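Local coordinates for protein pid-3 (Caenorhabditis elegans, PDB 7OCX) that pairs through its RNA recognition motif domain with TOFU-6, as part of the PETISCO complex that acts in piRNA biogenesis in C. elegans, at the interface of chains A and C, the interface of chains A and B and the interface of chains B and C. Sequence-based numbering; all coordinates share one arbitrary frame. Chains: chain A/B, Protein pid-3; chain C, Embryonic developmental protein tofu-6.

Contact 1: the interface of chains A and C. Residues chain A 36, 55, 57-58, 61; chain C 43-45, 65.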
loop_
_atom_site.group_PDB
_atom_site.type_symbol
_atom_site.label_atom_id
_atom_site.label_comp_id
_atom_site.label_asym_id
_atom_site.label_seq_id
_atom_site.Cartn_x
_atom_site.Cartn_y
_atom_site.Cartn_z
ATOM N N TYR A 36 -3.386 0.837 6.605
ATOM C CA TYR A 36 -4.654 0.666 7.319
ATOM C C TYR A 36 -5.549 -0.318 6.582
ATOM O O TYR A 36 -5.573 -0.367 5.348
ATOM C CB TYR A 36 -5.396 2.015 7.546
ATOM C CG TYR A 36 -4.501 2.937 8.323
ATOM C CD1 TYR A 36 -4.204 2.658 9.654
ATOM C CD2 TYR A 36 -3.862 4.017 7.721
ATOM C CE1 TYR A 36 -3.276 3.423 10.356
ATOM C CE2 TYR A 36 -2.969 4.811 8.438
ATOM C CZ TYR A 36 -2.687 4.511 9.754
ATOM O OH TYR A 36 -1.803 5.275 10.450
ATOM N N ASN A 55 -11.784 0.143 11.857
ATOM C CA ASN A 55 -12.382 0.705 13.070
ATOM C C ASN A 55 -12.007 2.169 13.220
ATOM O O ASN A 55 -11.222 2.720 12.448
ATOM C CB ASN A 55 -11.950 -0.068 14.321
ATOM C CG ASN A 55 -10.433 -0.146 14.467
ATOM O OD1 ASN A 55 -9.718 0.875 14.434
ATOM N ND2 ASN A 55 -9.935 -1.360 14.659
ATOM N N PHE A 57 -10.144 3.711 15.298
ATOM C CA PHE A 57 -8.747 4.041 15.584
ATOM C C PHE A 57 -7.941 4.166 14.300
ATOM O O PHE A 57 -7.083 5.062 14.177
ATOM C CB PHE A 57 -8.107 2.980 16.494
ATOM C CG PHE A 57 -8.825 2.764 17.770
ATOM C CD1 PHE A 57 -8.722 3.679 18.813
ATOM C CD2 PHE A 57 -9.637 1.662 17.930
ATOM C CE1 PHE A 57 -9.412 3.488 19.999
ATOM C CE2 PHE A 57 -10.350 1.479 19.104
ATOM C CZ PHE A 57 -10.229 2.389 20.140
ATOM N N GLN A 58 -8.198 3.269 13.342
ATOM C CA GLN A 58 -7.603 3.396 12.025
ATOM C C GLN A 58 -8.113 4.633 11.292
ATOM O O GLN A 58 -7.319 5.308 10.622
ATOM C CB GLN A 58 -7.827 2.100 11.246
ATOM C CG GLN A 58 -7.203 0.912 12.008
ATOM C CD GLN A 58 -6.931 -0.283 11.140
ATOM O OE1 GLN A 58 -6.789 -0.153 9.921
ATOM N NE2 GLN A 58 -6.902 -1.471 11.752
ATOM N N GLN A 61 -6.123 7.580 12.768
ATOM C CA GLN A 61 -4.720 7.598 12.365
ATOM C C GLN A 61 -4.588 7.919 10.882
ATOM O O GLN A 61 -3.664 8.644 10.479
ATOM C CB GLN A 61 -4.053 6.269 12.702
ATOM C CG GLN A 61 -4.009 5.951 14.189
ATOM C CD GLN A 61 -3.535 4.537 14.451
ATOM O OE1 GLN A 61 -2.344 4.279 14.633
ATOM N NE2 GLN A 61 -4.471 3.603 14.406
ATOM N N VAL C 43 -1.469 1.541 15.540
ATOM C CA VAL C 43 -2.316 0.630 16.304
ATOM C C VAL C 43 -3.443 0.133 15.419
ATOM O O VAL C 43 -4.176 0.934 14.833
ATOM C CB VAL C 43 -2.892 1.319 17.556
ATOM C CG1 VAL C 43 -3.833 0.384 18.299
ATOM C CG2 VAL C 43 -1.760 1.812 18.477
ATOM N N SER C 44 -3.624 -1.187 15.355
ATOM C CA SER C 44 -4.705 -1.732 14.542
ATOM C C SER C 44 -6.017 -1.852 15.298
ATOM O O SER C 44 -7.087 -1.616 14.726
ATOM C CB SER C 44 -4.321 -3.120 14.016
ATOM O OG SER C 44 -5.448 -3.762 13.454
ATOM N N TYR C 45 -5.967 -2.245 16.571
ATOM C CA TYR C 45 -7.170 -2.393 17.378
ATOM C C TYR C 45 -6.847 -2.206 18.848
ATOM O O TYR C 45 -5.760 -2.544 19.306
ATOM C CB TYR C 45 -7.861 -3.750 17.240
ATOM C CG TYR C 45 -9.273 -3.761 17.808
ATOM C CD1 TYR C 45 -10.129 -2.672 17.620
ATOM C CD2 TYR C 45 -9.760 -4.864 18.508
ATOM C CE1 TYR C 45 -11.418 -2.673 18.130
ATOM C CE2 TYR C 45 -11.055 -4.877 19.013
ATOM C CZ TYR C 45 -11.876 -3.780 18.818
ATOM O OH TYR C 45 -13.157 -3.800 19.321
ATOM N N MET C 65 -0.194 -2.463 14.453
ATOM C CA MET C 65 -0.372 -2.629 13.019
ATOM C C MET C 65 0.640 -3.598 12.425
ATOM O O MET C 65 0.383 -4.177 11.363
ATOM C CB MET C 65 -0.269 -1.275 12.321
ATOM C CG MET C 65 -0.626 -1.377 10.875
ATOM S SD MET C 65 -2.367 -1.485 10.487
ATOM C CE MET C 65 -3.138 -0.429 11.708
HETATM O O HOH W 1 -5.961 -4.247 11.045
#

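Contact 2: the interface of chains A and B. Residues chain A 30-31, 33-36, 38; chain B 30-31, 34.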
loop_
_atom_site.group_PDB
_atom_site.type_symbol
_atom_site.label_atom_id
_atom_site.label_comp_id
_atom_site.label_asym_id
_atom_site.label_seq_id
_atom_site.Cartn_x
_atom_site.Cartn_y
_atom_site.Cartn_z
ATOM N N ALA A 30 -7.259 2.374 -2.083
ATOM C CA ALA A 30 -6.793 1.607 -0.935
ATOM C C ALA A 30 -5.279 1.694 -0.798
ATOM O O ALA A 30 -4.754 1.750 0.321
ATOM C CB ALA A 30 -7.246 0.160 -1.066
ATOM N N GLN A 31 -4.564 1.729 -1.915
ATOM C CA GLN A 31 -3.114 1.852 -1.848
ATOM C C GLN A 31 -2.695 3.167 -1.212
ATOM O O GLN A 31 -1.642 3.216 -0.561
ATOM C CB GLN A 31 -2.553 1.675 -3.263
ATOM C CG GLN A 31 -2.491 0.233 -3.695
ATOM C CD GLN A 31 -2.132 0.070 -5.162
ATOM O OE1 GLN A 31 -2.375 0.968 -5.965
ATOM N NE2 GLN A 31 -1.470 -1.029 -5.502
ATOM N N LEU A 33 -3.958 4.477 1.316
ATOM C CA LEU A 33 -4.217 4.359 2.738
ATOM C C LEU A 33 -3.391 3.280 3.403
ATOM O O LEU A 33 -3.611 3.002 4.594
ATOM C CB LEU A 33 -5.703 4.089 2.964
ATOM C CG LEU A 33 -6.609 5.223 2.503
ATOM C CD1 LEU A 33 -8.083 4.794 2.462
ATOM C CD2 LEU A 33 -6.514 6.434 3.415
ATOM N N THR A 34 -2.447 2.673 2.683
ATOM C CA THR A 34 -1.530 1.725 3.297
ATOM C C THR A 34 -0.930 2.335 4.563
ATOM O O THR A 34 -0.499 3.503 4.548
ATOM C CB THR A 34 -0.407 1.360 2.322
ATOM O OG1 THR A 34 -1.018 0.990 1.093
ATOM C CG2 THR A 34 0.448 0.223 2.856
ATOM N N PRO A 35 -0.841 1.571 5.665
ATOM C CA PRO A 35 -1.140 0.138 5.853
ATOM C C PRO A 35 -2.506 -0.164 6.498
ATOM O O PRO A 35 -2.704 -1.327 6.909
ATOM C CB PRO A 35 -0.028 -0.306 6.801
ATOM C CG PRO A 35 0.153 0.924 7.693
ATOM C CD PRO A 35 -0.169 2.149 6.845
ATOM N N TYR A 36 -3.386 0.837 6.605
ATOM C CA TYR A 36 -4.654 0.666 7.319
ATOM C C TYR A 36 -5.549 -0.318 6.582
ATOM O O TYR A 36 -5.573 -0.367 5.348
ATOM C CB TYR A 36 -5.396 2.015 7.546
ATOM C CG TYR A 36 -4.501 2.937 8.323
ATOM C CD1 TYR A 36 -4.204 2.658 9.654
ATOM C CD2 TYR A 36 -3.862 4.017 7.721
ATOM C CE1 TYR A 36 -3.276 3.423 10.356
ATOM C CE2 TYR A 36 -2.969 4.811 8.438
ATOM C CZ TYR A 36 -2.687 4.511 9.754
ATOM O OH TYR A 36 -1.803 5.275 10.450
ATOM N N VAL A 38 -8.613 -1.689 4.876
ATOM C CA VAL A 38 -9.725 -1.164 4.095
ATOM C C VAL A 38 -10.714 -2.288 3.839
ATOM O O VAL A 38 -10.366 -3.318 3.242
ATOM C CB VAL A 38 -9.246 -0.583 2.759
ATOM C CG1 VAL A 38 -10.435 -0.197 1.880
ATOM C CG2 VAL A 38 -8.365 0.611 2.965
ATOM N N ALA B 30 -3.812 -5.668 -2.529
ATOM C CA ALA B 30 -3.446 -4.539 -3.384
ATOM C C ALA B 30 -2.459 -3.606 -2.693
ATOM O O ALA B 30 -1.552 -3.055 -3.341
ATOM C CB ALA B 30 -4.703 -3.794 -3.821
ATOM N N GLN B 31 -2.631 -3.383 -1.380
ATOM C CA GLN B 31 -1.722 -2.523 -0.637
ATOM C C GLN B 31 -0.296 -3.084 -0.631
ATOM O O GLN B 31 0.675 -2.316 -0.653
ATOM C CB GLN B 31 -2.250 -2.299 0.787
ATOM C CG GLN B 31 -3.554 -1.453 0.830
ATOM C CD GLN B 31 -4.131 -1.359 2.233
ATOM O OE1 GLN B 31 -4.192 -2.360 2.944
ATOM N NE2 GLN B 31 -4.659 -0.192 2.596
ATOM N N THR B 34 1.543 -1.753 -3.786
ATOM C CA THR B 34 1.775 -0.333 -4.000
ATOM C C THR B 34 3.173 -0.122 -4.561
ATOM O O THR B 34 4.141 -0.663 -4.007
ATOM C CB THR B 34 1.647 0.430 -2.684
ATOM O OG1 THR B 34 0.354 0.153 -2.163
ATOM C CG2 THR B 34 1.800 1.934 -2.891
HETATM O O HOH W 2 -7.046 -3.738 3.642
#

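Contact 3: the interface of chains B and C. Residues chain B 21, 23, 72, 75; chain C 12-14, 67.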
loop_
_atom_site.group_PDB
_atom_site.type_symbol
_atom_site.label_atom_id
_atom_site.label_comp_id
_atom_site.label_asym_id
_atom_site.label_seq_id
_atom_site.Cartn_x
_atom_site.Cartn_y
_atom_site.Cartn_z
ATOM N N PRO B 21 0.033 -12.403 5.300
ATOM C CA PRO B 21 -0.776 -12.885 6.418
ATOM C C PRO B 21 -2.148 -13.338 5.945
ATOM O O PRO B 21 -2.763 -12.753 5.042
ATOM C CB PRO B 21 -0.863 -11.673 7.347
ATOM C CG PRO B 21 0.371 -10.882 7.043
ATOM C CD PRO B 21 0.618 -11.077 5.558
ATOM N N MET B 23 -5.119 -13.240 7.073
ATOM C CA MET B 23 -6.360 -12.485 7.211
ATOM C C MET B 23 -6.507 -11.373 6.179
ATOM O O MET B 23 -7.521 -10.668 6.199
ATOM C CB MET B 23 -6.482 -11.924 8.637
ATOM C CG MET B 23 -5.756 -10.612 8.947
ATOM S SD MET B 23 -3.954 -10.727 9.143
ATOM C CE MET B 23 -3.744 -12.267 10.028
ATOM N N ASP B 72 7.646 -9.607 7.681
ATOM C CA ASP B 72 7.951 -9.600 9.105
ATOM C C ASP B 72 8.579 -10.961 9.370
ATOM O O ASP B 72 8.751 -11.774 8.453
ATOM C CB ASP B 72 6.703 -9.238 9.943
ATOM C CG ASP B 72 5.581 -10.266 9.891
ATOM O OD1 ASP B 72 5.808 -11.421 9.477
ATOM O OD2 ASP B 72 4.427 -9.898 10.251
ATOM N N HIS B 75 6.534 -13.877 7.890
ATOM C CA HIS B 75 5.944 -13.874 6.557
ATOM C C HIS B 75 6.952 -13.402 5.533
ATOM O O HIS B 75 7.513 -12.313 5.687
ATOM C CB HIS B 75 4.714 -12.969 6.501
ATOM C CG HIS B 75 3.635 -13.363 7.446
ATOM N ND1 HIS B 75 3.590 -12.932 8.754
ATOM C CD2 HIS B 75 2.582 -14.200 7.281
ATOM C CE1 HIS B 75 2.530 -13.458 9.344
ATOM N NE2 HIS B 75 1.908 -14.235 8.478
ATOM N N TYR C 12 -9.022 -13.907 14.469
ATOM C CA TYR C 12 -7.595 -14.061 14.227
ATOM C C TYR C 12 -6.920 -12.706 14.042
ATOM O O TYR C 12 -7.379 -11.876 13.250
ATOM C CB TYR C 12 -7.342 -14.903 12.980
ATOM C CG TYR C 12 -5.903 -15.344 12.828
ATOM C CD1 TYR C 12 -5.436 -16.484 13.465
ATOM C CD2 TYR C 12 -5.001 -14.596 12.081
ATOM C CE1 TYR C 12 -4.120 -16.890 13.329
ATOM C CE2 TYR C 12 -3.677 -14.987 11.947
ATOM C CZ TYR C 12 -3.242 -16.129 12.578
ATOM O OH TYR C 12 -1.927 -16.506 12.451
ATOM N N TYR C 13 -5.795 -12.515 14.719
ATOM C CA TYR C 13 -5.030 -11.287 14.624
ATOM C C TYR C 13 -3.618 -11.558 14.118
ATOM O O TYR C 13 -3.052 -12.627 14.363
ATOM C CB TYR C 13 -4.955 -10.636 15.975
ATOM C CG TYR C 13 -6.298 -10.188 16.503
ATOM C CD1 TYR C 13 -6.959 -9.107 15.938
ATOM C CD2 TYR C 13 -6.899 -10.841 17.570
ATOM C CE1 TYR C 13 -8.177 -8.670 16.439
ATOM C CE2 TYR C 13 -8.121 -10.419 18.071
ATOM C CZ TYR C 13 -8.754 -9.334 17.498
ATOM O OH TYR C 13 -9.969 -8.904 17.989
ATOM N N LEU C 14 -3.052 -10.575 13.422
ATOM C CA LEU C 14 -1.689 -10.691 12.921
ATOM C C LEU C 14 -0.800 -11.355 13.962
ATOM O O LEU C 14 -0.688 -10.891 15.101
ATOM C CB LEU C 14 -1.123 -9.320 12.574
ATOM C CG LEU C 14 0.294 -9.291 11.998
ATOM C CD1 LEU C 14 0.444 -10.230 10.796
ATOM C CD2 LEU C 14 0.681 -7.857 11.661
ATOM N N VAL C 67 4.275 -6.354 13.381
ATOM C CA VAL C 67 5.126 -7.008 14.374
ATOM C C VAL C 67 6.255 -6.073 14.780
ATOM O O VAL C 67 6.651 -6.016 15.952
ATOM C CB VAL C 67 5.650 -8.346 13.811
ATOM C CG1 VAL C 67 6.710 -8.965 14.704
ATOM C CG2 VAL C 67 4.471 -9.290 13.621
HETATM O O HOH W 3 4.232 -7.223 10.677
#

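Contact 4: the interface of chains A and C. Residues chain A 56-57, 60-61; chain C 31, 34, 38, 43.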
loop_
_atom_site.group_PDB
_atom_site.type_symbol
_atom_site.label_atom_id
_atom_site.label_comp_id
_atom_site.label_asym_id
_atom_site.label_seq_id
_atom_site.Cartn_x
_atom_site.Cartn_y
_atom_site.Cartn_z
ATOM N N LYS A 56 -12.567 2.794 14.263
ATOM C CA LYS A 56 -12.400 4.229 14.463
ATOM C C LYS A 56 -10.964 4.631 14.779
ATOM O O LYS A 56 -10.594 5.790 14.543
ATOM C CB LYS A 56 -13.326 4.685 15.591
ATOM C CG LYS A 56 -12.981 4.096 16.952
ATOM C CD LYS A 56 -14.085 4.307 17.983
ATOM C CE LYS A 56 -13.618 3.790 19.324
ATOM N NZ LYS A 56 -14.622 4.049 20.383
ATOM N N PHE A 57 -10.144 3.711 15.298
ATOM C CA PHE A 57 -8.747 4.041 15.584
ATOM C C PHE A 57 -7.941 4.166 14.300
ATOM O O PHE A 57 -7.083 5.062 14.177
ATOM C CB PHE A 57 -8.107 2.980 16.494
ATOM C CG PHE A 57 -8.825 2.764 17.770
ATOM C CD1 PHE A 57 -8.722 3.679 18.813
ATOM C CD2 PHE A 57 -9.637 1.662 17.930
ATOM C CE1 PHE A 57 -9.412 3.488 19.999
ATOM C CE2 PHE A 57 -10.350 1.479 19.104
ATOM C CZ PHE A 57 -10.229 2.389 20.140
ATOM N N TYR A 60 -8.947 7.504 12.748
ATOM C CA TYR A 60 -8.234 8.603 13.385
ATOM C C TYR A 60 -6.808 8.711 12.859
ATOM O O TYR A 60 -6.304 9.815 12.603
ATOM C CB TYR A 60 -8.233 8.384 14.902
ATOM C CG TYR A 60 -7.325 9.315 15.642
ATOM C CD1 TYR A 60 -7.714 10.623 15.914
ATOM C CD2 TYR A 60 -6.059 8.912 16.049
ATOM C CE1 TYR A 60 -6.859 11.501 16.573
ATOM C CE2 TYR A 60 -5.213 9.786 16.709
ATOM C CZ TYR A 60 -5.612 11.072 16.963
ATOM O OH TYR A 60 -4.748 11.930 17.610
ATOM N N GLN A 61 -6.123 7.580 12.768
ATOM C CA GLN A 61 -4.720 7.598 12.365
ATOM C C GLN A 61 -4.588 7.919 10.882
ATOM O O GLN A 61 -3.664 8.644 10.479
ATOM C CB GLN A 61 -4.053 6.269 12.702
ATOM C CG GLN A 61 -4.009 5.951 14.189
ATOM C CD GLN A 61 -3.535 4.537 14.451
ATOM O OE1 GLN A 61 -2.344 4.279 14.633
ATOM N NE2 GLN A 61 -4.471 3.603 14.406
ATOM N N TRP C 31 -9.671 5.183 24.265
ATOM C CA TRP C 31 -8.787 6.187 23.681
ATOM C C TRP C 31 -7.564 6.453 24.551
ATOM O O TRP C 31 -6.479 6.694 24.020
ATOM C CB TRP C 31 -9.523 7.486 23.399
ATOM C CG TRP C 31 -10.442 7.389 22.251
ATOM C CD1 TRP C 31 -11.804 7.288 22.303
ATOM C CD2 TRP C 31 -10.089 7.318 20.859
ATOM N NE1 TRP C 31 -12.322 7.202 21.039
ATOM C CE2 TRP C 31 -11.291 7.201 20.134
ATOM C CE3 TRP C 31 -8.874 7.348 20.156
ATOM C CZ2 TRP C 31 -11.321 7.140 18.742
ATOM C CZ3 TRP C 31 -8.897 7.260 18.773
ATOM C CH2 TRP C 31 -10.108 7.144 18.078
ATOM N N PHE C 34 -5.326 3.552 23.680
ATOM C CA PHE C 34 -4.782 3.788 22.348
ATOM C C PHE C 34 -3.613 4.772 22.403
ATOM O O PHE C 34 -2.571 4.558 21.770
ATOM C CB PHE C 34 -5.905 4.294 21.430
ATOM C CG PHE C 34 -5.414 4.955 20.182
ATOM C CD1 PHE C 34 -5.064 4.198 19.073
ATOM C CD2 PHE C 34 -5.304 6.337 20.122
ATOM C CE1 PHE C 34 -4.599 4.803 17.921
ATOM C CE2 PHE C 34 -4.833 6.954 18.982
ATOM C CZ PHE C 34 -4.477 6.186 17.872
ATOM N N GLN C 38 -0.019 4.100 20.878
ATOM C CA GLN C 38 0.343 4.831 19.676
ATOM C C GLN C 38 1.760 5.396 19.728
ATOM O O GLN C 38 2.360 5.651 18.677
ATOM C CB GLN C 38 -0.633 5.976 19.452
ATOM C CG GLN C 38 -0.837 6.290 18.019
ATOM C CD GLN C 38 -1.269 7.723 17.836
ATOM O OE1 GLN C 38 -1.544 8.428 18.808
ATOM N NE2 GLN C 38 -1.317 8.168 16.589
ATOM N N VAL C 43 -1.469 1.541 15.540
ATOM C CA VAL C 43 -2.316 0.630 16.304
ATOM C C VAL C 43 -3.443 0.133 15.419
ATOM O O VAL C 43 -4.176 0.934 14.833
ATOM C CB VAL C 43 -2.892 1.319 17.556
ATOM C CG1 VAL C 43 -3.833 0.384 18.299
ATOM C CG2 VAL C 43 -1.760 1.812 18.477
HETATM O O HOH W 4 -0.510 6.238 14.528
#

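Contact 1: the interface of chains A and C
The amide of A:Gln61 reaches C:Val43 because CG is anti to its own carbonyl carbon (chi1 -63°) and the chain runs extended from there. Here helix 56-66 of PID-3 meets a short backbone stretch of TOFU-6 in a complex of two RNA recognition motif domains. The A:Gln61 amide pairs with both the N-H and the C=O of C:Val43. A:Gln61 NE2 donates to the carbonyl O of C:Val43 at 2.7 Å. The backbone N of C:Val43 donates to A:Gln61 OE1 at 3.0 Å, on a lone pair of that oxygen. A:Gln61 NE2 also donates to O of A:Phe57 at 3.0 Å, from above that carbonyl's plane, which helps fix the amide's turn. An alanine at A:Gln61 would probably leave both the N-H and the C=O of C:Val43 without their mates. Next in line, O of C:Ser44 accepts two bonds. C:Ser44 O takes one from A:Asn55 ND2 at 2.9 Å, the other from A:Gln58 NE2 at 3.0 Å on a lone pair. A:Asn55 is held by its other end. A:Asn55 OD1 caps the helix start, bonding the backbone N of A:Gln58 at 3.0 Å. C:Met65 adds an apolar flank, crossing A:Tyr36 at about a right angle. C:Met65 CE lies 3.9 Å from A:Tyr36 CD1 and 3.8 Å from A:Gln58 CD.

Contact 2: the interface of chains A and B
B:Gln31 lays its side chain across A:Ala30, A:Thr34 and A:Tyr36 where two PID-3 RNA recognition motif domains meet. Both glutamines at position 31 sit near the end of helix 26-32, and the interface is two-fold symmetric. The deposited assembly has two PID-3 chains, so this is likely the homodimer contact. B:Gln31 NE2 donates two hydrogen bonds. B:Gln31 NE2 reaches O of A:Ala30 at 3.0 Å, from above the carbonyl plane, and O of A:Tyr36 at 2.9 Å, within that carbonyl's plane. A:Gln31 NE2 returns the first bond to O of B:Ala30 at 3.0 Å. Water adds a further link: B:Gln31 OE1 is 3.2 Å from water 2, which is 2.9 Å from the backbone N of A:Val38. With an alanine at B:Gln31, the carbonyls of A:Ala30 and A:Tyr36 would probably lose their donor. Van der Waals contact fills in between. The glutamine of each chain runs antiparallel to the threonine of the other, and A:Thr34 OG1 lies 3.5 Å from B:Gln31 CB. That hydroxyl, A:Thr34 OG1, is turned beside its own backbone N (chi1 -50°) and donates to O of A:Gln31 at 2.8 Å. B:Thr34 does the same in its own chain.

Contact 3: the interface of chains B and C
B:Met23, B:Pro21 and B:Asp72 meet C:Tyr12, C:Leu14 and C:Val67 in a mainly apolar interface bridged by water. It joins TOFU-6 to the second PID-3 chain, so in the deposited assembly chain C touches both copies. No nitrogen or oxygen of one side bonds directly to the other. B:Met23 comes in at about a right angle to C:Tyr12. Its CG sits between its own backbone N and carbonyl carbon (chi1 83°), and the chain bends twice more beyond it. The methyl B:Met23 CE thus meets the edge of the phenol ring, in its plane, 3.3 Å from CE2 of C:Tyr12. This is a close fit. C:Leu14 CD1 rests against the B:Pro21/B:His75 pair, 3.8 Å from B:Pro21 CG, and C:Leu14 meets B:Asp72 tip to tip. That proline carbon in turn covers the centre of one face of the B:His75 ring. The histidine holds B:Asp72 in place: B:His75 ND1 donates to B:Asp72 OD1 at 2.8 Å, on the syn lone pair. The other carboxylate oxygen, B:Asp72 OD2, faces chain C and lies 3.4 Å from C:Val67 CG2. C:Val67 begins helix 67-75, whose N-terminal end would probably favour a carboxylate nearby. Water 3 bridges the two, 2.7 Å from B:Asp72 OD2 and 2.8 Å from the backbone N of C:Val67.

Contact 4: the interface of chains A and C
One face of the C:Trp31 indole takes the CD1-CE1 edge of the tilted A:Phe57 ring, toward the rim, with A:Phe57 CE1 3.8 Å above the plane of C:Trp31. Helix 56-66 of PID-3 here packs against helix 30-38 of TOFU-6, each from an RNA recognition motif domain. The aliphatic stem of A:Lys56 lies on the same side of the indole, its CG 3.9 Å from C:Trp31 CZ2. That CG also covers the centre of one A:Phe57 face. A:Tyr60 reaches the rim of the indole with its CB, 3.9 Å from C:Trp31 CH2. Chain A hides 85 Å² of the tryptophan. C:Phe34 is the second aromatic on that helix. Its CG is anti to the backbone N (chi1 162°), which sends the ring out between A:Phe57, A:Tyr60 and A:Gln61. The C:Phe34 and A:Phe57 side chains slide past each other in opposite directions, with C:Phe34 CD1 3.7 Å from A:Phe57 CD1. The far corner meets A:Tyr60 edge-to-face, the planes 88° apart, and A:Tyr60 CD2 is 3.6 Å from C:Phe34 CZ. At the ring edge, in plane, sits the amide carbon CD of A:Gln61, with the amide turned 79° from the ring. C:Gln38 CB lies over one face, near the rim. Beyond the aromatics the contact becomes polar: water 4 lies 2.7 Å from A:Gln61 OE1 and 2.9 Å from C:Gln38 NE2.

Contacts 1 and 4 are neighbouring parts of one PID-3/TOFU-6 interface. Their C-alpha centres are about 5 Å apart, and they share A:Phe57, A:Gln61 and C:Val43, so helix 56-66 serves both. Contact 2 lies about 13 Å from contact 1 and meets it at A:Tyr36, whose ring faces chain C and whose carbonyl faces chain B. Contact 3 is about 14 Å from contact 1 and 15 Å from contact 2. Contacts 3 and 4 are farther apart, about 19 Å. Chain C therefore spans both PID-3 copies, which probably couples PID-3 pairing to TOFU-6 binding in the two-plus-two assembly.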